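Local coordinates for protein putative uronate isomerase (Thermotoga maritima, PDB 4NAR) that is of unproven function but resembles lactate racemases and may interconvert the stereoisomers of lactate or a related hydroxy acid, at residues A[17-22]-A[236-241]; A[190-195]-A[289-294]; A[260-265]-A[418-423]. All coordinates share one frame; numbering follows the deposited sequence.

Contact 1. Residues A[17-22]-A[236-241]; sequences EGLSKL and LYIDEG
Gly18 and Ile238 mark the closest backbone approach, with their CA atoms 8.2 Å apart. The helix of 17-22 and the strand of 236-240 run in almost the same direction. Their axes differ by 8° and come within 10.5 Å. No hydrogen bond joins the two segments, and the contact is apolar and small.

Ile238 is the central residue and takes part in three of the four residue contacts. Its CG1 lies anti to the carbonyl carbon (chi1 -53°), and the extended chi2 of -171° sends CD1 on toward the helix. There CD1 meets Leu19 CD2 at 3.8 Å, the two side chains crossing at about a right angle. Ile238 CD1 also lies 4.5 Å from Gly18 C. A beta carbon on Gly18 would just touch this methyl, at about 4.0 Å. The other branch of the isoleucine, CG2, faces Leu22 CD2 at 4.3 Å. Leu236 adds a looser touch, its CD1 lying 4.4 Å from Leu19 CD2.

The packing is of the helix-on-sheet kind. Strand 231-240 pairs with strands 5-6 and 217-227, and Leu5 packs on both Leu236 and Ile238. Leu19 also touches Leu221 of strand 217-227, and Leu22 touches Phe219. Helix 45-58 meets Leu19 through Val48, Asn51 and Phe55, while helix 241-259 packs on Tyr237 of the strand.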
loop_
_atom_site.group_PDB
_atom_site.type_symbol
_atom_site.label_atom_id
_atom_site.label_comp_id
_atom_site.label_asym_id
_atom_site.label_seq_id
_atom_site.Cartn_x
_atom_site.Cartn_y
_atom_site.Cartn_z
ATOM N N GLU A 17 -26.878 -6.416 4.193
ATOM C CA GLU A 17 -27.358 -7.775 4.457
ATOM C C GLU A 17 -26.217 -8.668 4.948
ATOM O O GLU A 17 -26.385 -9.451 5.879
ATOM C CB GLU A 17 -28.026 -8.378 3.208
ATOM C CG GLU A 17 -28.196 -9.914 3.235
ATOM C CD GLU A 17 -29.305 -10.413 4.183
ATOM O OE1 GLU A 17 -30.479 -10.529 3.741
ATOM O OE2 GLU A 17 -28.998 -10.713 5.365
ATOM N N GLY A 18 -25.055 -8.532 4.321
ATOM C CA GLY A 18 -23.865 -9.253 4.742
ATOM C C GLY A 18 -23.424 -8.860 6.143
ATOM O O GLY A 18 -23.175 -9.724 6.988
ATOM N N LEU A 19 -23.344 -7.556 6.397
ATOM C CA LEU A 19 -22.907 -7.057 7.699
ATOM C C LEU A 19 -23.908 -7.383 8.804
ATOM O O LEU A 19 -23.516 -7.668 9.944
ATOM C CB LEU A 19 -22.635 -5.549 7.641
ATOM C CG LEU A 19 -21.532 -5.124 6.649
ATOM C CD1 LEU A 19 -21.304 -3.612 6.689
ATOM C CD2 LEU A 19 -20.214 -5.876 6.884
ATOM N N SER A 20 -25.197 -7.334 8.469
ATOM C CA SER A 20 -26.229 -7.692 9.436
ATOM C C SER A 20 -26.019 -9.144 9.855
ATOM O O SER A 20 -26.043 -9.479 11.044
ATOM C CB SER A 20 -27.629 -7.517 8.836
ATOM O OG SER A 20 -28.586 -7.262 9.855
ATOM N N LYS A 21 -25.791 -9.989 8.853
ATOM C CA LYS A 21 -25.555 -11.408 9.054
ATOM C C LYS A 21 -24.356 -11.637 9.983
ATOM O O LYS A 21 -24.463 -12.356 10.984
ATOM C CB LYS A 21 -25.332 -12.077 7.695
ATOM C CG LYS A 21 -25.077 -13.577 7.746
ATOM C CD LYS A 21 -24.946 -14.153 6.332
ATOM C CE LYS A 21 -24.716 -15.665 6.362
ATOM N NZ LYS A 21 -24.235 -16.202 5.050
ATOM N N LEU A 22 -23.226 -11.007 9.658
ATOM C CA LEU A 22 -22.006 -11.108 10.467
ATOM C C LEU A 22 -22.196 -10.665 11.934
ATOM O O LEU A 22 -21.715 -11.339 12.861
ATOM C CB LEU A 22 -20.880 -10.310 9.803
ATOM C CG LEU A 22 -19.712 -9.843 10.671
ATOM C CD1 LEU A 22 -18.730 -10.976 10.935
ATOM C CD2 LEU A 22 -19.020 -8.679 9.993
ATOM N N LEU A 236 -17.092 -7.772 -1.547
ATOM C CA LEU A 236 -16.703 -7.676 -0.150
ATOM C C LEU A 236 -16.595 -9.109 0.372
ATOM O O LEU A 236 -17.615 -9.779 0.583
ATOM C CB LEU A 236 -17.762 -6.900 0.647
ATOM C CG LEU A 236 -17.308 -5.991 1.803
ATOM C CD1 LEU A 236 -18.321 -6.011 2.962
ATOM C CD2 LEU A 236 -15.898 -6.317 2.307
ATOM N N TYR A 237 -15.371 -9.599 0.544
ATOM C CA TYR A 237 -15.180 -10.965 1.014
ATOM C C TYR A 237 -14.971 -10.963 2.527
ATOM O O TYR A 237 -13.925 -10.513 3.027
ATOM C CB TYR A 237 -14.013 -11.626 0.281
ATOM C CG TYR A 237 -14.249 -11.743 -1.205
ATOM C CD1 TYR A 237 -15.489 -12.138 -1.701
ATOM C CD2 TYR A 237 -13.243 -11.447 -2.120
ATOM C CE1 TYR A 237 -15.722 -12.246 -3.072
ATOM C CE2 TYR A 237 -13.464 -11.545 -3.490
ATOM C CZ TYR A 237 -14.709 -11.950 -3.962
ATOM O OH TYR A 237 -14.948 -12.060 -5.323
ATOM N N ILE A 238 -15.969 -11.454 3.258
ATOM C CA ILE A 238 -15.941 -11.432 4.714
ATOM C C ILE A 238 -15.544 -12.803 5.249
ATOM O O ILE A 238 -16.127 -13.811 4.859
ATOM C CB ILE A 238 -17.321 -11.042 5.282
ATOM C CG1 ILE A 238 -17.808 -9.733 4.638
ATOM C CG2 ILE A 238 -17.269 -10.952 6.812
ATOM C CD1 ILE A 238 -19.064 -9.126 5.276
ATOM N N ASP A 239 -14.560 -12.851 6.142
ATOM C CA ASP A 239 -14.098 -14.125 6.656
ATOM C C ASP A 239 -13.472 -13.949 8.033
ATOM O O ASP A 239 -13.377 -12.825 8.542
ATOM C CB ASP A 239 -13.121 -14.755 5.672
ATOM C CG ASP A 239 -13.037 -16.267 5.817
ATOM O OD1 ASP A 239 -13.360 -16.787 6.924
ATOM O OD2 ASP A 239 -12.629 -16.932 4.833
ATOM N N GLU A 240 -13.050 -15.046 8.653
ATOM C CA GLU A 240 -12.666 -14.977 10.065
ATOM C C GLU A 240 -11.311 -15.633 10.372
ATOM O O GLU A 240 -10.972 -16.693 9.831
ATOM C CB GLU A 240 -13.780 -15.562 10.964
ATOM C CG GLU A 240 -13.414 -15.590 12.460
ATOM C CD GLU A 240 -14.583 -15.904 13.409
ATOM O OE1 GLU A 240 -15.656 -16.377 12.953
ATOM O OE2 GLU A 240 -14.415 -15.682 14.637
ATOM N N GLY A 241 -10.536 -14.992 11.243
ATOM C CA GLY A 241 -9.283 -15.558 11.715
ATOM C C GLY A 241 -8.197 -15.545 10.648
ATOM O O GLY A 241 -8.441 -15.173 9.485
#

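Contact 2. Residues A[190-195]-A[289-294]; sequences KLIGTV and SYKLQR
Arg294 and Ile192 join two beta turns, each starting at or near the C-terminal end of a short helix (188-191 and 287-290). Leu191 to Thr194 form a type II turn, Tyr290 to Gln293 a type I turn. Strand 419-422 lies beside them, its Leu419 touching both Ile192 and Arg294.

Arg294 leaves its backbone with CG anti to the carbonyl carbon (chi1 -83°) and runs extended from CG to NE. Its NH2 gives a hydrogen bond to Ile192 O at 3.0 Å, with 146° at the hydrogen. The donor is tilted from the carbonyl plane. Water 1 makes a second link: it donates to Ile192 O at 2.6 Å and accepts from Arg294 NE at 3.1 Å. The guanidinium is thus tied to one carbonyl through two nitrogens. Its NH1 forms a salt bridge with Asp421.

Gly193 has positive phi, and a beta carbon there would clash with Arg294 NH2.

The apolar part rests on Ile192. Its CG1 is anti to the backbone N, and CD1 reaches Lys291 CD at 3.8 Å. The same methyl lies 4.0 Å from the backbone oxygen Tyr290 O. Lys291, bent at chi2, chi3 and chi4, crosses the Ile192 side chain at about a right angle, and its NZ bonds to Gly416 O. Thr194 OG1 donates to Leu191 O at 2.6 Å, in the carbonyl plane and on a lone pair.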
loop_
_atom_site.group_PDB
_atom_site.type_symbol
_atom_site.label_atom_id
_atom_site.label_comp_id
_atom_site.label_asym_id
_atom_site.label_seq_id
_atom_site.Cartn_x
_atom_site.Cartn_y
_atom_site.Cartn_z
ATOM N N LYS A 190 8.797 -8.570 -12.054
ATOM C CA LYS A 190 8.394 -9.952 -11.774
ATOM C C LYS A 190 7.290 -10.036 -10.713
ATOM O O LYS A 190 6.389 -10.883 -10.793
ATOM C CB LYS A 190 9.592 -10.782 -11.319
ATOM C CG LYS A 190 10.751 -10.770 -12.293
ATOM C CD LYS A 190 11.076 -12.162 -12.806
ATOM C CE LYS A 190 12.480 -12.202 -13.428
ATOM N NZ LYS A 190 12.564 -13.187 -14.560
ATOM N N LEU A 191 7.366 -9.155 -9.717
ATOM C CA LEU A 191 6.553 -9.291 -8.506
ATOM C C LEU A 191 5.110 -8.766 -8.622
ATOM O O LEU A 191 4.149 -9.475 -8.266
ATOM C CB LEU A 191 7.271 -8.648 -7.304
ATOM C CG LEU A 191 6.686 -8.918 -5.908
ATOM C CD1 LEU A 191 7.791 -9.241 -4.895
ATOM C CD2 LEU A 191 5.840 -7.734 -5.429
ATOM N N ILE A 192 4.950 -7.535 -9.107
ATOM C CA ILE A 192 3.630 -6.895 -9.089
ATOM C C ILE A 192 2.533 -7.770 -9.731
ATOM O O ILE A 192 2.763 -8.422 -10.762
ATOM C CB ILE A 192 3.667 -5.481 -9.725
ATOM C CG1 ILE A 192 2.421 -4.679 -9.332
ATOM C CG2 ILE A 192 3.855 -5.551 -11.251
ATOM C CD1 ILE A 192 2.578 -3.163 -9.530
ATOM N N GLY A 193 1.363 -7.824 -9.088
ATOM C CA GLY A 193 0.270 -8.653 -9.582
ATOM C C GLY A 193 0.458 -10.174 -9.502
ATOM O O GLY A 193 -0.183 -10.914 -10.251
ATOM N N THR A 194 1.318 -10.646 -8.598
ATOM C CA THR A 194 1.410 -12.073 -8.277
ATOM C C THR A 194 0.799 -12.324 -6.898
ATOM O O THR A 194 1.035 -11.556 -5.967
ATOM C CB THR A 194 2.877 -12.556 -8.235
ATOM O OG1 THR A 194 3.591 -11.833 -7.213
ATOM C CG2 THR A 194 3.563 -12.356 -9.586
ATOM N N VAL A 195 0.025 -13.401 -6.764
ATOM C CA VAL A 195 -0.601 -13.737 -5.490
ATOM C C VAL A 195 0.440 -14.066 -4.413
ATOM O O VAL A 195 0.328 -13.614 -3.270
ATOM C CB VAL A 195 -1.602 -14.920 -5.640
ATOM C CG1 VAL A 195 -2.168 -15.337 -4.264
ATOM C CG2 VAL A 195 -2.736 -14.536 -6.607
ATOM N N SER A 289 4.945 5.266 -11.489
ATOM C CA SER A 289 6.019 4.508 -12.128
ATOM C C SER A 289 5.815 2.978 -12.017
ATOM O O SER A 289 5.911 2.258 -13.032
ATOM C CB SER A 289 7.378 4.919 -11.567
ATOM O OG SER A 289 8.399 4.015 -11.968
ATOM N N TYR A 290 5.517 2.485 -10.807
ATOM C CA TYR A 290 5.416 1.031 -10.589
ATOM C C TYR A 290 4.421 0.359 -11.536
ATOM O O TYR A 290 4.672 -0.756 -12.014
ATOM C CB TYR A 290 4.992 0.675 -9.160
ATOM C CG TYR A 290 5.619 1.497 -8.063
ATOM C CD1 TYR A 290 6.956 1.886 -8.116
ATOM C CD2 TYR A 290 4.868 1.887 -6.960
ATOM C CE1 TYR A 290 7.517 2.634 -7.104
ATOM C CE2 TYR A 290 5.424 2.642 -5.936
ATOM C CZ TYR A 290 6.749 3.015 -6.014
ATOM O OH TYR A 290 7.299 3.773 -5.000
ATOM N N LYS A 291 3.287 1.015 -11.788
ATOM C CA LYS A 291 2.224 0.384 -12.582
ATOM C C LYS A 291 2.576 0.253 -14.059
ATOM O O LYS A 291 1.853 -0.403 -14.816
ATOM C CB LYS A 291 0.886 1.117 -12.432
ATOM C CG LYS A 291 0.329 1.103 -11.013
ATOM C CD LYS A 291 0.217 -0.314 -10.481
ATOM C CE LYS A 291 -1.050 -0.492 -9.649
ATOM N NZ LYS A 291 -1.083 0.257 -8.346
ATOM N N LEU A 292 3.699 0.850 -14.458
ATOM C CA LEU A 292 4.119 0.815 -15.852
ATOM C C LEU A 292 5.399 -0.003 -16.082
ATOM O O LEU A 292 6.020 0.103 -17.141
ATOM C CB LEU A 292 4.290 2.249 -16.369
ATOM C CG LEU A 292 2.994 3.092 -16.344
ATOM C CD1 LEU A 292 3.246 4.573 -16.669
ATOM C CD2 LEU A 292 1.916 2.490 -17.277
ATOM N N GLN A 293 5.783 -0.831 -15.112
ATOM C CA GLN A 293 7.094 -1.502 -15.173
ATOM C C GLN A 293 7.123 -2.975 -15.591
ATOM O O GLN A 293 8.200 -3.582 -15.613
ATOM C CB GLN A 293 7.845 -1.344 -13.847
ATOM C CG GLN A 293 8.356 0.065 -13.594
ATOM C CD GLN A 293 9.202 0.154 -12.331
ATOM O OE1 GLN A 293 9.970 -0.774 -12.002
ATOM N NE2 GLN A 293 9.050 1.267 -11.603
ATOM N N ARG A 294 5.970 -3.565 -15.903
ATOM C CA ARG A 294 5.995 -4.857 -16.582
ATOM C C ARG A 294 6.841 -4.771 -17.853
ATOM O O ARG A 294 6.898 -3.712 -18.508
ATOM C CB ARG A 294 4.589 -5.377 -16.862
ATOM C CG ARG A 294 4.030 -6.063 -15.628
ATOM C CD ARG A 294 2.872 -6.975 -15.917
ATOM N NE ARG A 294 2.597 -7.770 -14.727
ATOM C CZ ARG A 294 1.455 -8.407 -14.487
ATOM N NH1 ARG A 294 0.462 -8.357 -15.371
ATOM N NH2 ARG A 294 1.306 -9.088 -13.350
HETATM O O HOH W 1 4.637 -8.747 -12.595
#

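Contact 3. Residues A[260-265]-A[418-423]; sequences HVKYID and YLYDLK
Val261 and Leu419 begin a run of four parallel bridges that ends with Ile264 and Leu422. The strands meet at 34°. Leu419 and Asp421, each through N and O, and Lys423 through its N hydrogen-bond to the other strand in the zigzag of parallel pairing. Lys262 O accepts from Asp421 N at 2.7 Å, and Ile264 N donates to Asp421 O at 2.8 Å.

Packing is close around Tyr420, which is buried. Lys262 CB sits over one face of its ring, 3.7 Å from the centroid, while Ile264 CG2 meets the ring edge at CD2 (4.0 Å). Leu410 and Ile412 also touch this tyrosine. An alanine here would probably leave Lys262 CB and Ile264 CG2 without the ring they pack on, and open a gap toward Leu410 and Ile412. The chi2 of -61° bends the lysine chain, and its CE and NZ lie over a face of Tyr418. NZ is 4.8 Å from the Tyr418 centroid, a cation-pi contact. The Tyr418 hydroxyl bonds to Glu227 O.

On the opposite face of the sheet from Tyr420, Val261 CG2 lies beside Leu419 CD1, 4.0 Å away. Tyr263 is more exposed. Its ring lies alongside Asp421, nearly parallel to the carboxylate.

At the far end the backbone pairing holds, but the side chains of Asp265 and Lys423 are exposed and loosely joined. Asp265 OD2 and Lys423 NZ are 3.7 Å apart, a long salt bridge. The whole is a small two-stranded parallel beta sheet, pairing the strand after helix 241-259 with the last strand of the chain.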
loop_
_atom_site.group_PDB
_atom_site.type_symbol
_atom_site.label_atom_id
_atom_site.label_comp_id
_atom_site.label_asym_id
_atom_site.label_seq_id
_atom_site.Cartn_x
_atom_site.Cartn_y
_atom_site.Cartn_z
ATOM N N HIS A 260 -8.171 -5.293 -12.719
ATOM C CA HIS A 260 -7.203 -4.211 -12.515
ATOM C C HIS A 260 -6.003 -4.192 -13.474
ATOM O O HIS A 260 -5.055 -3.424 -13.287
ATOM C CB HIS A 260 -6.739 -4.187 -11.057
ATOM C CG HIS A 260 -7.839 -3.919 -10.079
ATOM N ND1 HIS A 260 -7.862 -4.464 -8.811
ATOM C CD2 HIS A 260 -8.949 -3.144 -10.170
ATOM C CE1 HIS A 260 -8.931 -4.038 -8.165
ATOM N NE2 HIS A 260 -9.608 -3.234 -8.971
ATOM N N VAL A 261 -6.046 -5.022 -14.511
ATOM C CA VAL A 261 -4.998 -4.982 -15.524
ATOM C C VAL A 261 -5.485 -4.379 -16.855
ATOM O O VAL A 261 -6.424 -4.888 -17.472
ATOM C CB VAL A 261 -4.350 -6.371 -15.744
ATOM C CG1 VAL A 261 -3.260 -6.301 -16.831
ATOM C CG2 VAL A 261 -3.760 -6.890 -14.444
ATOM N N LYS A 262 -4.848 -3.279 -17.268
ATOM C CA LYS A 262 -5.064 -2.672 -18.578
ATOM C C LYS A 262 -4.074 -3.229 -19.596
ATOM O O LYS A 262 -2.874 -3.356 -19.321
ATOM C CB LYS A 262 -4.893 -1.148 -18.512
ATOM C CG LYS A 262 -5.922 -0.406 -17.642
ATOM C CD LYS A 262 -7.344 -0.611 -18.150
ATOM C CE LYS A 262 -8.303 0.403 -17.527
ATOM N NZ LYS A 262 -9.726 0.088 -17.888
ATOM N N TYR A 263 -4.570 -3.552 -20.785
ATOM C CA TYR A 263 -3.697 -4.091 -21.825
ATOM C C TYR A 263 -3.478 -3.093 -22.946
ATOM O O TYR A 263 -4.398 -2.363 -23.325
ATOM C CB TYR A 263 -4.232 -5.418 -22.376
ATOM C CG TYR A 263 -4.233 -6.524 -21.348
ATOM C CD1 TYR A 263 -5.349 -6.753 -20.548
ATOM C CD2 TYR A 263 -3.108 -7.326 -21.158
ATOM C CE1 TYR A 263 -5.350 -7.764 -19.588
ATOM C CE2 TYR A 263 -3.098 -8.339 -20.198
ATOM C CZ TYR A 263 -4.223 -8.551 -19.417
ATOM O OH TYR A 263 -4.228 -9.554 -18.468
ATOM N N ILE A 264 -2.245 -3.047 -23.445
ATOM C CA ILE A 264 -1.902 -2.254 -24.620
ATOM C C ILE A 264 -1.094 -3.131 -25.562
ATOM O O ILE A 264 -0.584 -4.174 -25.158
ATOM C CB ILE A 264 -1.092 -0.998 -24.255
ATOM C CG1 ILE A 264 0.278 -1.393 -23.698
ATOM C CG2 ILE A 264 -1.878 -0.132 -23.285
ATOM C CD1 ILE A 264 1.191 -0.220 -23.390
ATOM N N ASP A 265 -0.967 -2.715 -26.814
ATOM C CA ASP A 265 -0.319 -3.569 -27.812
ATOM C C ASP A 265 1.057 -3.062 -28.265
ATOM O O ASP A 265 1.869 -3.832 -28.799
ATOM C CB ASP A 265 -1.251 -3.782 -29.007
ATOM C CG ASP A 265 -2.283 -2.683 -29.134
ATOM O OD1 ASP A 265 -1.899 -1.546 -29.496
ATOM O OD2 ASP A 265 -3.473 -2.957 -28.860
ATOM N N TYR A 418 -4.301 1.380 -12.077
ATOM C CA TYR A 418 -4.297 0.153 -12.884
ATOM C C TYR A 418 -2.910 -0.351 -13.268
ATOM O O TYR A 418 -2.014 0.452 -13.540
ATOM C CB TYR A 418 -5.133 0.361 -14.150
ATOM C CG TYR A 418 -6.587 0.460 -13.814
ATOM C CD1 TYR A 418 -7.118 1.644 -13.330
ATOM C CD2 TYR A 418 -7.428 -0.649 -13.912
ATOM C CE1 TYR A 418 -8.454 1.742 -12.980
ATOM C CE2 TYR A 418 -8.776 -0.563 -13.566
ATOM C CZ TYR A 418 -9.281 0.641 -13.098
ATOM O OH TYR A 418 -10.608 0.752 -12.740
ATOM N N LEU A 419 -2.752 -1.679 -13.291
ATOM C CA LEU A 419 -1.532 -2.336 -13.769
ATOM C C LEU A 419 -1.607 -2.430 -15.293
ATOM O O LEU A 419 -2.616 -2.887 -15.847
ATOM C CB LEU A 419 -1.447 -3.755 -13.217
ATOM C CG LEU A 419 -0.121 -4.377 -12.782
ATOM C CD1 LEU A 419 -0.190 -5.900 -12.975
ATOM C CD2 LEU A 419 1.086 -3.772 -13.479
ATOM N N TYR A 420 -0.553 -1.998 -15.976
ATOM C CA TYR A 420 -0.511 -2.106 -17.429
ATOM C C TYR A 420 0.254 -3.345 -17.895
ATOM O O TYR A 420 1.261 -3.732 -17.288
ATOM C CB TYR A 420 0.049 -0.820 -18.041
ATOM C CG TYR A 420 -1.021 0.233 -18.138
ATOM C CD1 TYR A 420 -1.397 0.981 -17.021
ATOM C CD2 TYR A 420 -1.696 0.446 -19.328
ATOM C CE1 TYR A 420 -2.400 1.931 -17.102
ATOM C CE2 TYR A 420 -2.694 1.395 -19.420
ATOM C CZ TYR A 420 -3.051 2.130 -18.310
ATOM O OH TYR A 420 -4.056 3.066 -18.418
ATOM N N ASP A 421 -0.252 -3.992 -18.945
ATOM C CA ASP A 421 0.450 -5.124 -19.542
ATOM C C ASP A 421 0.349 -5.082 -21.075
ATOM O O ASP A 421 -0.533 -4.415 -21.629
ATOM C CB ASP A 421 -0.068 -6.453 -18.985
ATOM C CG ASP A 421 1.031 -7.521 -18.899
ATOM O OD1 ASP A 421 2.091 -7.346 -19.567
ATOM O OD2 ASP A 421 0.842 -8.533 -18.167
ATOM N N LEU A 422 1.279 -5.761 -21.746
ATOM C CA LEU A 422 1.262 -5.889 -23.209
ATOM C C LEU A 422 0.300 -6.996 -23.642
ATOM O O LEU A 422 0.385 -8.129 -23.145
ATOM C CB LEU A 422 2.663 -6.201 -23.750
ATOM C CG LEU A 422 3.585 -5.040 -24.131
ATOM C CD1 LEU A 422 4.895 -5.581 -24.715
ATOM C CD2 LEU A 422 2.899 -4.112 -25.123
ATOM N N LYS A 423 -0.601 -6.666 -24.568
ATOM C CA LYS A 423 -1.658 -7.595 -24.984
ATOM C C LYS A 423 -1.193 -8.582 -26.048
ATOM O O LYS A 423 0.003 -8.676 -26.332
ATOM C CB LYS A 423 -2.893 -6.831 -25.469
ATOM C CG LYS A 423 -3.209 -6.995 -26.939
ATOM C CD LYS A 423 -4.640 -6.514 -27.224
ATOM C CE LYS A 423 -4.821 -5.038 -26.853
ATOM N NZ LYS A 423 -6.248 -4.563 -26.951
#

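From the N terminus, contact 1 closes the first long loop, bringing helix 12-24 against strand 231-240 of the seven-stranded mixed sheet. Contact 2 opens within that loop, at 190-195, and closes beyond it at 289-294, so the two cross. Contact 3 opens after contact 1 has closed, but before contact 2 does. It closes only at the end of the modelled chain, so it crosses contact 2 and follows contact 1 in series. Contacts 2 and 3 touch: Lys291 O and Tyr420 N, 3.1 Å apart, form a probable hydrogen bond. Together they tie the C-terminal strand to the turns at 191-194 and 290-293. Contact 1 lies apart, its centre about 30 Å from that of contact 2.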